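PDB 7LPO: cytoplasmic protein from Cryptococcus neoformans var. grubii serotype A, which probably hydrolyses the beta-glucosidic bond of steryl glucosides, as a sterylglucosidase of glycoside hydrolase family 5. Local coordinates for residues A[210-213]-A[214-217]; A[365-368]-A[369-373]. One frame throughout, in Å; residues are numbered along the deposited sequence.

Contact 1. Residues A[210-213]-A[214-217]; sequences TIWT and FFFA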
loop_
_atom_site.group_PDB
_atom_site.type_symbol
_atom_site.label_atom_id
_atom_site.label_comp_id
_atom_site.label_asym_id
_atom_site.label_seq_id
_atom_site.Cartn_x
_atom_site.Cartn_y
_atom_site.Cartn_z
ATOM N N THR A 210 -8.555 18.147 8.199
ATOM C CA THR A 210 -7.932 18.863 9.303
ATOM C C THR A 210 -6.675 18.150 9.768
ATOM O O THR A 210 -5.604 18.759 9.864
ATOM C CB THR A 210 -8.921 19.004 10.462
ATOM O OG1 THR A 210 -10.048 19.763 10.024
ATOM C CG2 THR A 210 -8.269 19.702 11.654
ATOM N N ILE A 211 -6.791 16.849 10.041
ATOM C CA ILE A 211 -5.727 16.136 10.735
ATOM C C ILE A 211 -4.468 16.097 9.887
ATOM O O ILE A 211 -3.361 16.287 10.399
ATOM C CB ILE A 211 -6.199 14.722 11.120
ATOM C CG1 ILE A 211 -7.244 14.806 12.229
ATOM C CG2 ILE A 211 -5.019 13.873 11.585
ATOM C CD1 ILE A 211 -8.045 13.522 12.426
ATOM N N TRP A 212 -4.615 15.842 8.581
ATOM C CA TRP A 212 -3.450 15.791 7.709
ATOM C C TRP A 212 -2.808 17.163 7.542
ATOM O O TRP A 212 -1.587 17.253 7.395
ATOM C CB TRP A 212 -3.844 15.213 6.353
ATOM C CG TRP A 212 -4.035 13.741 6.362
ATOM C CD1 TRP A 212 -5.198 13.071 6.156
ATOM C CD2 TRP A 212 -3.030 12.744 6.601
ATOM N NE1 TRP A 212 -4.981 11.714 6.241
ATOM C CE2 TRP A 212 -3.660 11.488 6.517
ATOM C CE3 TRP A 212 -1.658 12.793 6.877
ATOM C CZ2 TRP A 212 -2.969 10.288 6.688
ATOM C CZ3 TRP A 212 -0.972 11.603 7.043
ATOM C CH2 TRP A 212 -1.631 10.365 6.951
ATOM N N THR A 213 -3.601 18.237 7.556
ATOM C CA THR A 213 -3.023 19.578 7.513
ATOM C C THR A 213 -2.209 19.852 8.776
ATOM O O THR A 213 -1.123 20.445 8.711
ATOM C CB THR A 213 -4.134 20.617 7.341
ATOM O OG1 THR A 213 -4.876 20.360 6.144
ATOM C CG2 THR A 213 -3.576 22.024 7.250
ATOM N N PHE A 214 -2.724 19.418 9.934
ATOM C CA PHE A 214 -1.956 19.458 11.175
ATOM C C PHE A 214 -0.649 18.684 11.024
ATOM O O PHE A 214 0.440 19.217 11.261
ATOM C CB PHE A 214 -2.791 18.869 12.329
ATOM C CG PHE A 214 -3.891 19.768 12.851
ATOM C CD1 PHE A 214 -4.003 21.090 12.463
ATOM C CD2 PHE A 214 -4.811 19.275 13.769
ATOM C CE1 PHE A 214 -5.010 21.909 12.990
ATOM C CE2 PHE A 214 -5.827 20.088 14.287
ATOM C CZ PHE A 214 -5.925 21.400 13.897
ATOM N N PHE A 215 -0.748 17.415 10.612
ATOM C CA PHE A 215 0.409 16.520 10.600
ATOM C C PHE A 215 1.567 17.086 9.785
ATOM O O PHE A 215 2.718 17.081 10.238
ATOM C CB PHE A 215 -0.011 15.153 10.049
ATOM C CG PHE A 215 1.046 14.082 10.178
ATOM C CD1 PHE A 215 1.229 13.407 11.379
ATOM C CD2 PHE A 215 1.841 13.735 9.092
ATOM C CE1 PHE A 215 2.178 12.419 11.502
ATOM C CE2 PHE A 215 2.798 12.739 9.216
ATOM C CZ PHE A 215 2.958 12.079 10.435
ATOM N N PHE A 216 1.293 17.544 8.567
ATOM C CA PHE A 216 2.346 17.929 7.641
ATOM C C PHE A 216 2.645 19.414 7.648
ATOM O O PHE A 216 3.733 19.801 7.214
ATOM C CB PHE A 216 1.982 17.537 6.203
ATOM C CG PHE A 216 2.153 16.092 5.908
ATOM C CD1 PHE A 216 3.389 15.490 6.016
ATOM C CD2 PHE A 216 1.075 15.327 5.528
ATOM C CE1 PHE A 216 3.547 14.159 5.750
ATOM C CE2 PHE A 216 1.229 13.987 5.252
ATOM C CZ PHE A 216 2.466 13.404 5.358
ATOM N N ALA A 217 1.712 20.259 8.110
ATOM C CA ALA A 217 1.897 21.695 7.943
ATOM C C ALA A 217 1.211 22.525 9.021
ATOM O O ALA A 217 0.900 23.696 8.770
ATOM C CB ALA A 217 1.370 22.123 6.552
#
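The methyl CG2 of Thr-210 lies over one face of the Phe-214 ring, a CH-pi contact with CG2 3.9 Å from the ring centroid, and the carbonyl O of Thr-210 sits over a face of the same ring. With CG2 anti to the backbone N, the threonine lays its methyl alongside the phenylalanine one turn on, while OG1 turns back to bond the carbonyl O of Leu-206. Trp-212 directs the edge of its six-membered ring at the face of Phe-215 in an offset T-shaped pair, planes at 81°. Against Phe-216 it meets only rim to rim, with Trp-212 CE3 3.5 Å from Phe-216 CE2. Phe-215 CD2 in turn stands over the centre of one face of Phe-216. Large flat side chains suit this buried site because they can meet edge to face, as Trp-212 and Phe-215 do, or nearly parallel, as Trp-212 and Phe-216 do (14°). The backbone is held by i to i+4 bonds, such as Phe-215 N to Ile-211 O at 2.9 Å; the last, Ala-217 N to Thr-213 O, is more bent, at 136°. Within helix 206-221, Phe-214 and Phe-215 pack on helix 232-254, Phe-216 and Ala-217 on helix 400-419, and Thr-213 and Phe-214 on helix 367-370.

Contact 2. Residues A[365-368]-A[369-373]; sequences TCIW and AHHGV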
loop_
_atom_site.group_PDB
_atom_site.type_symbol
_atom_site.label_atom_id
_atom_site.label_comp_id
_atom_site.label_asym_id
_atom_site.label_seq_id
_atom_site.Cartn_x
_atom_site.Cartn_y
_atom_site.Cartn_z
ATOM N N THR A 365 -15.008 24.914 18.845
ATOM C CA THR A 365 -15.368 25.732 17.698
ATOM C C THR A 365 -14.374 25.407 16.591
ATOM O O THR A 365 -13.344 24.771 16.828
ATOM C CB THR A 365 -15.383 27.217 18.076
ATOM O OG1 THR A 365 -15.883 27.995 16.985
ATOM C CG2 THR A 365 -14.004 27.701 18.449
ATOM N N CYS A 366 -14.699 25.821 15.368
ATOM C CA CYS A 366 -13.879 25.461 14.219
ATOM C C CYS A 366 -12.496 26.084 14.324
ATOM O O CYS A 366 -12.359 27.304 14.483
ATOM C CB CYS A 366 -14.547 25.911 12.920
ATOM S SG CYS A 366 -13.606 25.506 11.437
ATOM N N ILE A 367 -11.465 25.241 14.212
ATOM C CA ILE A 367 -10.095 25.726 14.306
ATOM C C ILE A 367 -9.706 26.544 13.080
ATOM O O ILE A 367 -8.824 27.408 13.172
ATOM C CB ILE A 367 -9.140 24.537 14.534
ATOM C CG1 ILE A 367 -7.772 25.024 15.019
ATOM C CG2 ILE A 367 -8.987 23.691 13.273
ATOM C CD1 ILE A 367 -7.830 25.779 16.360
ATOM N N TRP A 368 -10.369 26.329 11.938
ATOM C CA TRP A 368 -10.041 27.094 10.736
ATOM C C TRP A 368 -10.683 28.470 10.765
ATOM O O TRP A 368 -10.059 29.458 10.362
ATOM C CB TRP A 368 -10.459 26.306 9.499
ATOM C CG TRP A 368 -9.794 24.972 9.496
ATOM C CD1 TRP A 368 -10.398 23.751 9.494
ATOM C CD2 TRP A 368 -8.382 24.722 9.537
ATOM N NE1 TRP A 368 -9.450 22.755 9.533
ATOM C CE2 TRP A 368 -8.205 23.328 9.546
ATOM C CE3 TRP A 368 -7.254 25.546 9.563
ATOM C CZ2 TRP A 368 -6.947 22.740 9.566
ATOM C CZ3 TRP A 368 -6.011 24.965 9.589
ATOM C CH2 TRP A 368 -5.864 23.576 9.590
ATOM N N ALA A 369 -11.914 28.556 11.274
ATOM C CA ALA A 369 -12.491 29.858 11.583
ATOM C C ALA A 369 -11.619 30.606 12.580
ATOM O O ALA A 369 -11.426 31.822 12.467
ATOM C CB ALA A 369 -13.906 29.688 12.140
ATOM N N HIS A 370 -11.079 29.888 13.564
ATOM C CA HIS A 370 -10.250 30.509 14.584
ATOM C C HIS A 370 -8.961 31.067 14.010
ATOM O O HIS A 370 -8.350 31.937 14.631
ATOM C CB HIS A 370 -9.937 29.494 15.681
ATOM C CG HIS A 370 -9.292 30.096 16.884
ATOM N ND1 HIS A 370 -9.854 31.143 17.578
ATOM C CD2 HIS A 370 -8.132 29.802 17.513
ATOM C CE1 HIS A 370 -9.071 31.464 18.591
ATOM N NE2 HIS A 370 -8.015 30.672 18.568
ATOM N N HIS A 371 -8.529 30.580 12.851
ATOM C CA HIS A 371 -7.389 31.135 12.142
ATOM C C HIS A 371 -7.812 32.094 11.037
ATOM O O HIS A 371 -6.974 32.497 10.228
ATOM C CB HIS A 371 -6.527 30.001 11.578
ATOM C CG HIS A 371 -5.686 29.329 12.616
ATOM N ND1 HIS A 371 -6.155 28.294 13.397
ATOM C CD2 HIS A 371 -4.428 29.588 13.048
ATOM C CE1 HIS A 371 -5.212 27.927 14.249
ATOM N NE2 HIS A 371 -4.152 28.691 14.052
ATOM N N GLY A 372 -9.089 32.473 10.990
ATOM C CA GLY A 372 -9.548 33.478 10.054
ATOM C C GLY A 372 -9.894 32.975 8.670
ATOM O O GLY A 372 -10.052 33.796 7.759
ATOM N N VAL A 373 -10.019 31.661 8.477
ATOM C CA VAL A 373 -10.372 31.143 7.160
ATOM C C VAL A 373 -11.807 31.507 6.810
ATOM O O VAL A 373 -12.107 31.846 5.659
ATOM C CB VAL A 373 -10.142 29.621 7.106
ATOM C CG1 VAL A 373 -10.661 29.033 5.784
ATOM C CG2 VAL A 373 -8.664 29.314 7.294
#
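A short, weakly bonded helix, 367-370, is closed at both ends here, and Cys-366 occupies its N-cap, where SG accepts the backbone N-H of Ala-369 at 3.5 Å. Sulfur is a large, weak acceptor, so 3.5 Å is a normal length, and the bond is nearly straight (169°). The thiol reaches it because SG stands anti to the residue's own backbone N and swings back over the first turn; Cys-366 CB meanwhile packs on the small Ala-369 CB. The carbonyl O of Cys-366 receives His-370 N. The other end is a Schellman motif: Val-373 N bonds Trp-368 O at 2.9 Å, Gly-372 N bonds Ala-369 O at 2.8 Å, and Gly-372 takes the positive phi (85°) of the C-prime position, where a side chain would press on the preceding carbonyl. Val-373 then brings its CB to 4.1 Å from Trp-368 CB, an apolar touch that spans the turn. At the C-cap, the His-371 imidazole folds back over the helix and gives ND1-H to Ile-367 O at 2.8 Å, with the oxygen in the ring plane. The same carbonyl also takes a weak bond from His-371 N. Histidine fits this position because its second nitrogen, NE2, is engaged at the same time by Lys-224 N. Ile-367 CG1 runs beside the ring, 3.9 Å from His-371 CE1, and Ile-367 CG2 covers part of one face of the Trp-368 indole.

Contact 1 is fully buried in the middle of a long helix, whereas contact 2, whose centre lies about 33 Å from the centre of the chain, against about 20 Å for contact 1, is only partly buried and involves a helix scarcely a turn long. Their chemistry follows: rings and methyls dominate in 210-217, while 365-373 relies on caps and a side-chain-to-backbone bond to close the ends of a short helix. The two nevertheless meet directly, their centres about 14 Å apart. The Trp-368 indole reaches helix 206-221, where NE1 lies 3.1 Å from Thr-210 OG1, probably hydrogen-bonded, and CH2 packs against Thr-213 CG2. Ile-367 CG2 also packs on Phe-214 CZ, so the short helix rests on the long one.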